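Local coordinates for insecticidal crystal protein Cry35Ab1 (Bacillus thuringiensis, PDB 4JP0) that forms one half of a binary insecticidal toxin, acting together with Cry34Ab1 against western corn rootworm, probably on the larval midgut epithelium, at residues 92-95 / 100-103; 227-232 / 339-344; 186-191 / 328-333; 270-275 / 281-286. All blocks are in the same frame, centred on the assembly; numbering follows the deposited sequence.

Contact 1. Residues 92-95 / 100-103; sequences QIKA and YVIQ
Lys94 and Gln103 meet across a beta hairpin of the ricin B-type lectin domain, a beta-trefoil, in which strands 91-96 and 99-104 run antiparallel. Gln92 with Gln103 and Lys94 with Val101 are the hydrogen-bonded pairs, each closed by two backbone bonds; that from Lys94 N to Val101 O measures 2.8 Å.

Followed outward, Lys94 lies diagonally over its neighbour strand. Its CB and CG pass beside Val101 O, Lys94 CD comes 3.9 Å from Gln103 OE1, and a bend at chi3 (-67°) turns the chain so that CE rests on Val101 CG1 at 3.6 Å. Lys94 NZ then donates to Gln103 OE1 at 3.0 Å, tilted 27° from the carbonyl plane, and makes a salt bridge with Glu126, a second partner that fixes the ammonium group. Gln103 reaches out because its CG stands opposite the backbone N and the chain stays extended.

The other face carries Ile93, Ala95, Tyr100 and Ile102, with Leu2 touching both Ile93 and Tyr100. Here Ile93 CG2 packs obliquely on Tyr100 CD2 at 3.7 Å. On the face of Lys94, the side chains of Gln92 and Gln103 run side by side in the same direction, their amide planes 58° apart and Gln92 OE1 3.7 Å from Gln103 NE2.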
loop_
_atom_site.group_PDB
_atom_site.type_symbol
_atom_site.label_atom_id
_atom_site.label_comp_id
_atom_site.label_asym_id
_atom_site.label_seq_id
_atom_site.Cartn_x
_atom_site.Cartn_y
_atom_site.Cartn_z
ATOM N N GLN A 92 7.384 -9.085 19.316
ATOM C CA GLN A 92 7.547 -10.432 18.801
ATOM C C GLN A 92 6.778 -11.313 19.748
ATOM O O GLN A 92 6.787 -11.050 20.949
ATOM C CB GLN A 92 9.021 -10.868 18.789
ATOM C CG GLN A 92 9.820 -10.229 17.689
ATOM C CD GLN A 92 11.277 -10.627 17.746
ATOM O OE1 GLN A 92 12.146 -9.766 17.824
ATOM N NE2 GLN A 92 11.553 -11.944 17.729
ATOM N N ILE A 93 6.071 -12.320 19.232
ATOM C CA ILE A 93 5.352 -13.259 20.106
ATOM C C ILE A 93 5.894 -14.627 19.771
ATOM O O ILE A 93 5.733 -15.109 18.661
ATOM C CB ILE A 93 3.850 -13.146 19.849
ATOM C CG1 ILE A 93 3.409 -11.720 20.157
ATOM C CG2 ILE A 93 3.071 -14.087 20.724
ATOM C CD1 ILE A 93 1.910 -11.522 19.924
ATOM N N LYS A 94 6.586 -15.231 20.729
ATOM C CA LYS A 94 7.393 -16.407 20.484
ATOM C C LYS A 94 6.803 -17.602 21.204
ATOM O O LYS A 94 6.679 -17.575 22.410
ATOM C CB LYS A 94 8.800 -16.151 21.060
ATOM C CG LYS A 94 9.436 -14.803 20.659
ATOM C CD LYS A 94 10.955 -14.707 21.051
ATOM C CE LYS A 94 11.157 -14.690 22.594
ATOM N NZ LYS A 94 12.624 -14.823 23.023
ATOM N N ALA A 95 6.436 -18.642 20.457
ATOM C CA ALA A 95 5.941 -19.871 21.070
ATOM C C ALA A 95 6.989 -20.465 22.018
ATOM O O ALA A 95 8.184 -20.558 21.666
ATOM C CB ALA A 95 5.587 -20.888 19.997
ATOM N N TYR A 100 3.433 -18.433 25.487
ATOM C CA TYR A 100 4.206 -17.542 24.634
ATOM C C TYR A 100 5.029 -16.562 25.428
ATOM O O TYR A 100 4.636 -16.141 26.501
ATOM C CB TYR A 100 3.274 -16.672 23.784
ATOM C CG TYR A 100 2.450 -17.393 22.750
ATOM C CD1 TYR A 100 1.130 -17.749 23.006
ATOM C CD2 TYR A 100 2.973 -17.691 21.506
ATOM C CE1 TYR A 100 0.356 -18.382 22.054
ATOM C CE2 TYR A 100 2.193 -18.324 20.542
ATOM C CZ TYR A 100 0.892 -18.672 20.820
ATOM O OH TYR A 100 0.129 -19.319 19.854
ATOM N N VAL A 101 6.166 -16.178 24.864
ATOM C CA VAL A 101 6.976 -15.102 25.417
ATOM C C VAL A 101 6.679 -13.897 24.545
ATOM O O VAL A 101 6.642 -14.023 23.289
ATOM C CB VAL A 101 8.486 -15.438 25.337
ATOM C CG1 VAL A 101 9.370 -14.196 25.684
ATOM C CG2 VAL A 101 8.798 -16.631 26.258
ATOM N N ILE A 102 6.415 -12.750 25.175
ATOM C CA ILE A 102 6.087 -11.543 24.425
ATOM C C ILE A 102 7.263 -10.616 24.586
ATOM O O ILE A 102 7.586 -10.176 25.680
ATOM C CB ILE A 102 4.743 -10.912 24.904
ATOM C CG1 ILE A 102 3.599 -11.888 24.618
ATOM C CG2 ILE A 102 4.497 -9.606 24.164
ATOM C CD1 ILE A 102 2.242 -11.573 25.325
ATOM N N GLN A 103 7.929 -10.344 23.476
ATOM C CA GLN A 103 9.180 -9.602 23.545
ATOM C C GLN A 103 9.089 -8.247 22.829
ATOM O O GLN A 103 8.633 -8.148 21.678
ATOM C CB GLN A 103 10.261 -10.445 22.900
ATOM C CG GLN A 103 11.663 -9.779 22.848
ATOM C CD GLN A 103 12.706 -10.736 22.320
ATOM O OE1 GLN A 103 12.906 -11.814 22.874
ATOM N NE2 GLN A 103 13.370 -10.347 21.232
HETATM O O HOH W 1 13.665 -8.030 20.403
#

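Contact 2. Residues 227-232 / 339-344; sequences KSYTYE and DTYNVT
The rings of Tyr231 and Tyr341 lie face to face, centroids 3.6 Å apart and planes only 13° off parallel. Tyr341 CE1 sits over the centre of the Tyr231 ring, and Tyr231 CE2 in turn stands over the centre of the Tyr341 ring. The overlap is close, with Tyr231 CE2 3.2 Å from Tyr341 CE2, while the Tyr231 hydroxyl reaches the base of the Tyr341 side chain, Tyr231 OH lying 3.4 Å from Tyr341 CB. Tyr229 comes to Tyr341 from the opposite direction and uses its edge: the two hydroxyls share a hydrogen bond, Tyr229 OH to Tyr341 OH, of 2.7 Å, each oxygen lying in the plane of the other's ring.

Three tyrosines thus tie together two sheets of the elongated toxin_10 domain, since strand 225-234 pairs with 292-301 whereas strand 327-346 edges the four-stranded sheet. Tyr229 and Tyr231, two residues apart, both direct their CB bonds toward 339-344. Each has CG set between the backbone N and the carbonyl carbon (chi1 71° and 64°), which turns both rings toward Tyr341.

Val343 CG1 lies in van der Waals contact with the hydroxyl, 3.6 Å from Tyr229 OH. Leu313 and Ser217, from two other strands, also meet the Tyr341 side chain.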
loop_
_atom_site.group_PDB
_atom_site.type_symbol
_atom_site.label_atom_id
_atom_site.label_comp_id
_atom_site.label_asym_id
_atom_site.label_seq_id
_atom_site.Cartn_x
_atom_site.Cartn_y
_atom_site.Cartn_z
ATOM N N LYS A 227 8.260 17.547 -36.035
ATOM C CA LYS A 227 7.423 18.490 -35.313
ATOM C C LYS A 227 7.705 18.305 -33.850
ATOM O O LYS A 227 7.734 17.187 -33.363
ATOM C CB LYS A 227 5.950 18.227 -35.613
ATOM C CG LYS A 227 5.120 19.484 -35.768
ATOM C CD LYS A 227 3.651 19.153 -35.947
ATOM C CE LYS A 227 2.891 20.313 -36.577
ATOM N NZ LYS A 227 1.435 19.998 -36.691
ATOM N N SER A 228 7.975 19.414 -33.173
ATOM C CA SER A 228 8.260 19.391 -31.759
ATOM C C SER A 228 6.940 19.503 -31.015
ATOM O O SER A 228 6.000 20.147 -31.486
ATOM C CB SER A 228 9.207 20.547 -31.391
ATOM O OG SER A 228 9.720 20.353 -30.078
ATOM N N TYR A 229 6.853 18.844 -29.866
ATOM C CA TYR A 229 5.641 18.923 -29.079
ATOM C C TYR A 229 5.911 18.599 -27.617
ATOM O O TYR A 229 7.018 18.198 -27.233
ATOM C CB TYR A 229 4.561 17.993 -29.650
ATOM C CG TYR A 229 4.818 16.514 -29.449
ATOM C CD1 TYR A 229 4.195 15.807 -28.409
ATOM C CD2 TYR A 229 5.664 15.811 -30.298
ATOM C CE1 TYR A 229 4.423 14.458 -28.226
ATOM C CE2 TYR A 229 5.901 14.442 -30.111
ATOM C CZ TYR A 229 5.278 13.776 -29.074
ATOM O OH TYR A 229 5.486 12.415 -28.893
ATOM N N THR A 230 4.891 18.786 -26.800
ATOM C CA THR A 230 5.022 18.487 -25.395
ATOM C C THR A 230 3.787 17.727 -24.923
ATOM O O THR A 230 2.663 18.005 -25.344
ATOM C CB THR A 230 5.192 19.804 -24.613
ATOM O OG1 THR A 230 5.405 19.527 -23.232
ATOM C CG2 THR A 230 3.904 20.605 -24.619
ATOM N N TYR A 231 4.007 16.725 -24.092
ATOM C CA TYR A 231 2.885 16.007 -23.505
ATOM C C TYR A 231 3.057 16.116 -22.012
ATOM O O TYR A 231 4.146 16.423 -21.538
ATOM C CB TYR A 231 2.805 14.541 -23.951
ATOM C CG TYR A 231 3.958 13.683 -23.515
ATOM C CD1 TYR A 231 3.938 13.038 -22.281
ATOM C CD2 TYR A 231 5.065 13.496 -24.332
ATOM C CE1 TYR A 231 4.975 12.256 -21.881
ATOM C CE2 TYR A 231 6.118 12.692 -23.931
ATOM C CZ TYR A 231 6.060 12.076 -22.702
ATOM O OH TYR A 231 7.081 11.278 -22.254
ATOM N N GLU A 232 1.973 15.888 -21.286
ATOM C CA GLU A 232 1.966 15.963 -19.838
ATOM C C GLU A 232 2.032 14.590 -19.181
ATOM O O GLU A 232 1.525 13.616 -19.713
ATOM C CB GLU A 232 0.672 16.627 -19.402
ATOM C CG GLU A 232 0.528 18.055 -19.911
ATOM C CD GLU A 232 -0.856 18.611 -19.634
ATOM O OE1 GLU A 232 -1.573 18.021 -18.769
ATOM O OE2 GLU A 232 -1.222 19.624 -20.274
ATOM N N ASP A 339 8.467 6.996 -18.150
ATOM C CA ASP A 339 9.297 5.938 -18.717
ATOM C C ASP A 339 8.451 4.909 -19.479
ATOM O O ASP A 339 8.978 4.010 -20.155
ATOM C CB ASP A 339 10.151 5.268 -17.635
ATOM C CG ASP A 339 11.411 6.068 -17.328
ATOM O OD1 ASP A 339 11.843 6.867 -18.197
ATOM O OD2 ASP A 339 12.042 5.972 -16.264
ATOM N N THR A 340 7.136 5.041 -19.391
ATOM C CA THR A 340 6.288 4.102 -20.119
ATOM C C THR A 340 5.711 4.706 -21.380
ATOM O O THR A 340 4.882 4.084 -22.042
ATOM C CB THR A 340 5.111 3.606 -19.271
ATOM O OG1 THR A 340 4.256 4.709 -18.932
ATOM C CG2 THR A 340 5.606 3.052 -17.942
ATOM N N TYR A 341 6.145 5.908 -21.721
ATOM C CA TYR A 341 5.569 6.625 -22.850
ATOM C C TYR A 341 5.815 5.862 -24.140
ATOM O O TYR A 341 6.956 5.472 -24.444
ATOM C CB TYR A 341 6.169 8.049 -22.916
ATOM C CG TYR A 341 5.563 8.938 -23.972
ATOM C CD1 TYR A 341 4.227 9.328 -23.904
ATOM C CD2 TYR A 341 6.329 9.407 -25.019
ATOM C CE1 TYR A 341 3.666 10.160 -24.871
ATOM C CE2 TYR A 341 5.772 10.245 -25.998
ATOM C CZ TYR A 341 4.454 10.609 -25.921
ATOM O OH TYR A 341 3.927 11.424 -26.904
ATOM N N ASN A 342 4.757 5.652 -24.915
ATOM C CA ASN A 342 4.930 5.013 -26.206
ATOM C C ASN A 342 4.127 5.764 -27.204
ATOM O O ASN A 342 3.022 6.189 -26.890
ATOM C CB ASN A 342 4.402 3.584 -26.170
ATOM C CG ASN A 342 5.396 2.633 -25.597
ATOM O OD1 ASN A 342 6.218 2.066 -26.344
ATOM N ND2 ASN A 342 5.359 2.448 -24.263
ATOM N N VAL A 343 4.656 5.945 -28.409
ATOM C CA VAL A 343 3.848 6.595 -29.436
ATOM C C VAL A 343 3.411 5.607 -30.520
ATOM O O VAL A 343 4.056 4.558 -30.752
ATOM C CB VAL A 343 4.602 7.761 -30.103
ATOM C CG1 VAL A 343 4.793 8.894 -29.116
ATOM C CG2 VAL A 343 5.955 7.280 -30.633
ATOM N N THR A 344 2.320 5.922 -31.201
ATOM C CA THR A 344 1.917 5.071 -32.304
ATOM C C THR A 344 1.401 5.977 -33.391
ATOM O O THR A 344 0.968 7.099 -33.140
ATOM C CB THR A 344 0.923 3.954 -31.854
ATOM O OG1 THR A 344 0.678 3.045 -32.937
ATOM C CG2 THR A 344 -0.470 4.519 -31.509
#

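Contact 3. Residues 186-191 / 328-333; sequences VNDPNI and IRIMQI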
loop_
_atom_site.group_PDB
_atom_site.type_symbol
_atom_site.label_atom_id
_atom_site.label_comp_id
_atom_site.label_asym_id
_atom_site.label_seq_id
_atom_site.Cartn_x
_atom_site.Cartn_y
_atom_site.Cartn_z
ATOM N N VAL A 186 -4.237 3.608 8.924
ATOM C CA VAL A 186 -5.063 4.391 8.018
ATOM C C VAL A 186 -5.724 5.559 8.709
ATOM O O VAL A 186 -6.395 5.370 9.706
ATOM C CB VAL A 186 -6.167 3.519 7.402
ATOM C CG1 VAL A 186 -7.170 4.395 6.624
ATOM C CG2 VAL A 186 -5.537 2.447 6.519
ATOM N N ASN A 187 -5.522 6.768 8.184
ATOM C CA ASN A 187 -6.176 7.942 8.732
ATOM C C ASN A 187 -7.464 8.135 7.952
ATOM O O ASN A 187 -7.431 8.597 6.810
ATOM C CB ASN A 187 -5.258 9.166 8.644
ATOM C CG ASN A 187 -5.989 10.475 8.911
ATOM O OD1 ASN A 187 -6.842 10.531 9.827
ATOM N ND2 ASN A 187 -5.755 11.530 8.256
ATOM N N ASP A 188 -8.583 7.756 8.574
ATOM C CA ASP A 188 -9.921 7.807 7.963
ATOM C C ASP A 188 -10.755 8.734 8.846
ATOM O O ASP A 188 -11.378 8.304 9.822
ATOM C CB ASP A 188 -10.529 6.400 7.901
ATOM C CG ASP A 188 -11.856 6.336 7.114
ATOM O OD1 ASP A 188 -12.490 7.382 6.851
ATOM O OD2 ASP A 188 -12.338 5.260 6.722
ATOM N N PRO A 189 -10.716 10.021 8.510
ATOM C CA PRO A 189 -11.356 11.074 9.318
ATOM C C PRO A 189 -12.880 11.011 9.362
ATOM O O PRO A 189 -13.498 11.711 10.171
ATOM C CB PRO A 189 -10.921 12.359 8.610
ATOM C CG PRO A 189 -10.707 11.922 7.201
ATOM C CD PRO A 189 -10.003 10.571 7.340
ATOM N N ASN A 190 -13.484 10.194 8.515
ATOM C CA ASN A 190 -14.930 10.118 8.545
ATOM C C ASN A 190 -15.528 8.992 9.392
ATOM O O ASN A 190 -16.717 8.740 9.324
ATOM C CB ASN A 190 -15.458 10.098 7.118
ATOM C CG ASN A 190 -15.301 11.434 6.448
ATOM O OD1 ASN A 190 -15.600 12.445 7.049
ATOM N ND2 ASN A 190 -14.812 11.450 5.204
ATOM N N ILE A 191 -14.715 8.313 10.192
ATOM C CA ILE A 191 -15.244 7.249 11.045
ATOM C C ILE A 191 -14.451 7.261 12.329
ATOM O O ILE A 191 -13.274 7.537 12.278
ATOM C CB ILE A 191 -15.102 5.873 10.355
ATOM C CG1 ILE A 191 -15.838 4.787 11.148
ATOM C CG2 ILE A 191 -13.659 5.484 10.184
ATOM C CD1 ILE A 191 -15.916 3.498 10.403
ATOM N N ILE A 328 -15.846 0.606 0.436
ATOM C CA ILE A 328 -16.130 2.045 0.409
ATOM C C ILE A 328 -14.815 2.783 0.179
ATOM O O ILE A 328 -13.931 2.728 1.003
ATOM C CB ILE A 328 -16.775 2.498 1.758
ATOM C CG1 ILE A 328 -18.136 1.813 1.917
ATOM C CG2 ILE A 328 -16.963 4.032 1.784
ATOM C CD1 ILE A 328 -18.789 2.000 3.317
ATOM N N ARG A 329 -14.672 3.446 -0.959
ATOM C CA ARG A 329 -13.409 4.086 -1.277
ATOM C C ARG A 329 -13.226 5.342 -0.444
ATOM O O ARG A 329 -14.140 6.177 -0.380
ATOM C CB ARG A 329 -13.349 4.430 -2.785
ATOM C CG ARG A 329 -11.954 4.725 -3.285
ATOM C CD ARG A 329 -11.881 5.054 -4.799
ATOM N NE ARG A 329 -12.628 6.271 -5.090
ATOM C CZ ARG A 329 -13.275 6.528 -6.209
ATOM N NH1 ARG A 329 -13.267 5.671 -7.211
ATOM N NH2 ARG A 329 -13.928 7.683 -6.337
ATOM N N ILE A 330 -12.051 5.502 0.179
ATOM C CA ILE A 330 -11.800 6.704 0.960
ATOM C C ILE A 330 -10.631 7.513 0.379
ATOM O O ILE A 330 -10.379 8.629 0.813
ATOM C CB ILE A 330 -11.579 6.407 2.466
ATOM C CG1 ILE A 330 -10.274 5.650 2.709
ATOM C CG2 ILE A 330 -12.722 5.619 3.016
ATOM C CD1 ILE A 330 -9.706 5.844 4.130
ATOM N N MET A 331 -9.948 6.950 -0.613
ATOM C CA MET A 331 -8.814 7.625 -1.200
ATOM C C MET A 331 -8.431 7.025 -2.549
ATOM O O MET A 331 -8.471 5.817 -2.723
ATOM C CB MET A 331 -7.607 7.551 -0.263
ATOM C CG MET A 331 -6.492 8.490 -0.727
ATOM S SD MET A 331 -5.344 7.632 -1.823
ATOM C CE MET A 331 -4.606 6.777 -0.415
ATOM N N GLN A 332 -8.042 7.874 -3.494
ATOM C CA GLN A 332 -7.484 7.395 -4.758
ATOM C C GLN A 332 -6.490 8.400 -5.264
ATOM O O GLN A 332 -6.645 9.591 -5.021
ATOM C CB GLN A 332 -8.558 7.256 -5.820
ATOM C CG GLN A 332 -9.360 8.535 -6.037
ATOM C CD GLN A 332 -10.216 8.527 -7.311
ATOM O OE1 GLN A 332 -10.027 7.697 -8.207
ATOM N NE2 GLN A 332 -11.157 9.453 -7.382
ATOM N N ILE A 333 -5.492 7.924 -5.994
ATOM C CA ILE A 333 -4.547 8.813 -6.659
ATOM C C ILE A 333 -4.117 8.106 -7.909
ATOM O O ILE A 333 -3.892 6.887 -7.881
ATOM C CB ILE A 333 -3.329 9.176 -5.761
ATOM C CG1 ILE A 333 -2.250 9.891 -6.586
ATOM C CG2 ILE A 333 -2.746 7.942 -5.160
ATOM C CD1 ILE A 333 -1.123 10.554 -5.734
#
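Asp188 OD2 is gripped by two groups from the four-stranded sheet, a salt bridge from Arg322 NE and a hydrogen bond with Tyr203 OH, and the same carboxylate lies against the side chain of Ile330. The aspartate opens a type I beta turn, Asp188 to Ile191, in the loop between strand 174-182 and helix 193-199. Ile330 belongs to a classic beta bulge in strand 327-346, where it and Met331 both face Leu320.

The end of Ile330 makes most of the contact. Ile330 CD1 lies 3.7 Å from Asp188 CG, while Ile330 CG2 adds one touch, to Asp188 OD2, at the same 3.7 Å. From the same loop as Asp188, Val186 meets Ile330 tip to tip, Val186 CG1 lying 3.8 Å from Ile330 CD1. Asp188 CG lies opposite the backbone N (chi1 -173°), a setting that brings the carboxylate to the isoleucine although the CB bond heads neither straight at the strand nor away from it. Leu320 and Tyr203 also touch both Val186 and Ile330, joining loop to sheet by an apolar patch around a buried acid; the arginine probably favours its ionised form.

Within the turn the bonds are weak: Ile191 N reaches Asp188 O at 3.4 Å, and Asn190 N reaches Asp188 OD1 at 3.4 Å.

Contact 4. Residues 270-275 / 281-286; sequences EIKTQL and IEYSHE
Lys272, in the first turn of helix 272-279, meets the phenol of Tyr283 from the loop that follows the helix. Just before it, Ile271 occupies the N-cap position, and its carbonyl O accepts from Leu275 N at 2.9 Å to close that turn. Lys272 then sends CG between its backbone N and carbonyl carbon (chi1 67°), which lays Lys272 CG beside the hydroxyl end of the ring, 3.7 Å from Tyr283 OH. The aliphatic part crosses Tyr283 at about a right angle, with Lys272 CB in the plane of the ring at its edge; farther out, the lysine end leads away.

Next comes Thr273, whose CA lies 3.5 Å from Tyr283 OH although its CB bond is directed away from the loop. Its backbone N is hydrogen-bonded to Asp53 OD2, an anchor at the open amino end of the helix. Leu275 meets Ile281 mainly through backbone, where the chain returns from the helix.

Beyond the tyrosine, His285 ND1 donates to Tyr283 O at 3.1 Å, and Ser284 OG accepts from Glu286 N at 3.0 Å in an ST turn. Helix and loop share one short strand, 257-259: Phe259 touches Lys272 and Leu275, while Met257 touches Ile281 and Tyr283. On strand 202-221, Leu205 meets Leu275 and Lys207 meets Ile281.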
loop_
_atom_site.group_PDB
_atom_site.type_symbol
_atom_site.label_atom_id
_atom_site.label_comp_id
_atom_site.label_asym_id
_atom_site.label_seq_id
_atom_site.Cartn_x
_atom_site.Cartn_y
_atom_site.Cartn_z
ATOM N N GLU A 270 5.971 0.528 8.602
ATOM C CA GLU A 270 6.276 -0.793 9.094
ATOM C C GLU A 270 5.736 -1.922 8.236
ATOM O O GLU A 270 5.929 -3.091 8.589
ATOM C CB GLU A 270 5.855 -0.965 10.565
ATOM C CG GLU A 270 6.765 -0.231 11.534
ATOM C CD GLU A 270 6.126 0.009 12.894
ATOM O OE1 GLU A 270 4.901 -0.152 13.041
ATOM O OE2 GLU A 270 6.835 0.401 13.819
ATOM N N ILE A 271 5.043 -1.591 7.144
ATOM C CA ILE A 271 4.603 -2.630 6.229
ATOM C C ILE A 271 5.149 -2.373 4.826
ATOM O O ILE A 271 4.638 -2.902 3.827
ATOM C CB ILE A 271 3.041 -2.807 6.212
ATOM C CG1 ILE A 271 2.345 -1.509 5.786
ATOM C CG2 ILE A 271 2.534 -3.272 7.619
ATOM C CD1 ILE A 271 0.916 -1.718 5.270
ATOM N N LYS A 272 6.167 -1.545 4.735
ATOM C CA LYS A 272 6.726 -1.239 3.412
ATOM C C LYS A 272 7.161 -2.439 2.571
ATOM O O LYS A 272 7.053 -2.404 1.334
ATOM C CB LYS A 272 7.889 -0.224 3.491
ATOM C CG LYS A 272 9.109 -0.747 4.188
ATOM C CD LYS A 272 10.134 0.381 4.416
ATOM C CE LYS A 272 10.803 0.249 5.790
ATOM N NZ LYS A 272 12.168 0.858 5.699
ATOM N N THR A 273 7.643 -3.492 3.208
ATOM C CA THR A 273 8.035 -4.693 2.467
ATOM C C THR A 273 6.795 -5.355 1.886
ATOM O O THR A 273 6.797 -5.828 0.747
ATOM C CB THR A 273 8.757 -5.676 3.397
ATOM O OG1 THR A 273 10.039 -5.138 3.735
ATOM C CG2 THR A 273 9.081 -6.982 2.689
ATOM N N GLN A 274 5.736 -5.388 2.676
ATOM C CA GLN A 274 4.460 -5.957 2.247
ATOM C C GLN A 274 3.908 -5.169 1.068
ATOM O O GLN A 274 3.414 -5.730 0.090
ATOM C CB GLN A 274 3.465 -5.876 3.396
ATOM C CG GLN A 274 2.019 -6.262 2.989
ATOM C CD GLN A 274 1.045 -6.034 4.118
ATOM O OE1 GLN A 274 1.444 -6.013 5.288
ATOM N NE2 GLN A 274 -0.241 -5.911 3.787
ATOM N N LEU A 275 3.968 -3.849 1.180
ATOM C CA LEU A 275 3.508 -3.021 0.080
ATOM C C LEU A 275 4.328 -3.259 -1.183
ATOM O O LEU A 275 3.794 -3.348 -2.272
ATOM C CB LEU A 275 3.526 -1.547 0.470
ATOM C CG LEU A 275 2.596 -1.144 1.614
ATOM C CD1 LEU A 275 2.683 0.377 1.815
ATOM C CD2 LEU A 275 1.151 -1.572 1.336
ATOM N N ILE A 281 5.221 -2.285 -6.144
ATOM C CA ILE A 281 5.629 -0.903 -6.303
ATOM C C ILE A 281 7.058 -0.811 -5.794
ATOM O O ILE A 281 7.359 -1.274 -4.704
ATOM C CB ILE A 281 4.734 -0.017 -5.448
ATOM C CG1 ILE A 281 3.317 0.034 -6.024
ATOM C CG2 ILE A 281 5.293 1.384 -5.374
ATOM C CD1 ILE A 281 2.349 0.631 -5.058
ATOM N N GLU A 282 7.938 -0.241 -6.603
ATOM C CA GLU A 282 9.331 -0.111 -6.230
ATOM C C GLU A 282 9.526 1.001 -5.207
ATOM O O GLU A 282 8.740 1.941 -5.135
ATOM C CB GLU A 282 10.157 0.202 -7.491
ATOM C CG GLU A 282 10.264 -0.993 -8.429
ATOM C CD GLU A 282 11.119 -0.742 -9.657
ATOM O OE1 GLU A 282 11.502 0.434 -9.922
ATOM O OE2 GLU A 282 11.411 -1.743 -10.367
ATOM N N TYR A 283 10.562 0.861 -4.393
ATOM C CA TYR A 283 11.008 1.948 -3.552
ATOM C C TYR A 283 11.602 2.989 -4.489
ATOM O O TYR A 283 12.287 2.649 -5.477
ATOM C CB TYR A 283 12.088 1.473 -2.586
ATOM C CG TYR A 283 11.610 0.434 -1.585
ATOM C CD1 TYR A 283 12.096 -0.861 -1.606
ATOM C CD2 TYR A 283 10.691 0.754 -0.616
ATOM C CE1 TYR A 283 11.670 -1.808 -0.672
ATOM C CE2 TYR A 283 10.258 -0.194 0.309
ATOM C CZ TYR A 283 10.746 -1.461 0.258
ATOM O OH TYR A 283 10.321 -2.393 1.155
ATOM N N SER A 284 11.336 4.254 -4.198
ATOM C CA SER A 284 11.857 5.338 -5.015
ATOM C C SER A 284 13.361 5.457 -4.887
ATOM O O SER A 284 13.930 5.111 -3.853
ATOM C CB SER A 284 11.208 6.661 -4.631
ATOM O OG SER A 284 11.806 7.737 -5.334
ATOM N N HIS A 285 13.993 5.954 -5.950
ATOM C CA HIS A 285 15.439 6.199 -5.951
ATOM C C HIS A 285 15.687 7.699 -6.087
ATOM O O HIS A 285 16.823 8.157 -6.264
ATOM C CB HIS A 285 16.091 5.457 -7.120
ATOM C CG HIS A 285 16.215 3.979 -6.910
ATOM N ND1 HIS A 285 15.150 3.183 -6.546
ATOM C CD2 HIS A 285 17.279 3.149 -7.031
ATOM C CE1 HIS A 285 15.553 1.929 -6.438
ATOM N NE2 HIS A 285 16.842 1.880 -6.726
ATOM N N GLU A 286 14.609 8.466 -6.017
ATOM C CA GLU A 286 14.648 9.900 -6.164
ATOM C C GLU A 286 14.187 10.576 -4.901
ATOM O O GLU A 286 13.640 9.947 -3.992
ATOM C CB GLU A 286 13.741 10.349 -7.314
ATOM C CG GLU A 286 14.025 9.708 -8.664
ATOM C CD GLU A 286 15.251 10.266 -9.391
ATOM O OE1 GLU A 286 15.849 11.301 -8.976
ATOM O OE2 GLU A 286 15.616 9.653 -10.415
#

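How the contacts relate
The four contacts are spread along an elongated monomer built from a beta-trefoil joined to a toxin_10 domain. Contact 1, in the trefoil, closes along the chain before the others open; its centre is 55 Å from that of contact 2, on the opposite side of the chain's centre. Contacts 2 and 3 use different parts of strand 327-346, with centres 34 Å apart, and their segments alternate in sequence. Contact 4 is local and falls within the sequence spanned by either of them, its nearest atoms about 8 Å from each. Contacts 2 and 3 thus join sequence-distant parts of the toxin domain at two places along strand 327-346, while Asp53, from the lectin part, meets the helix of contact 4 near the junction.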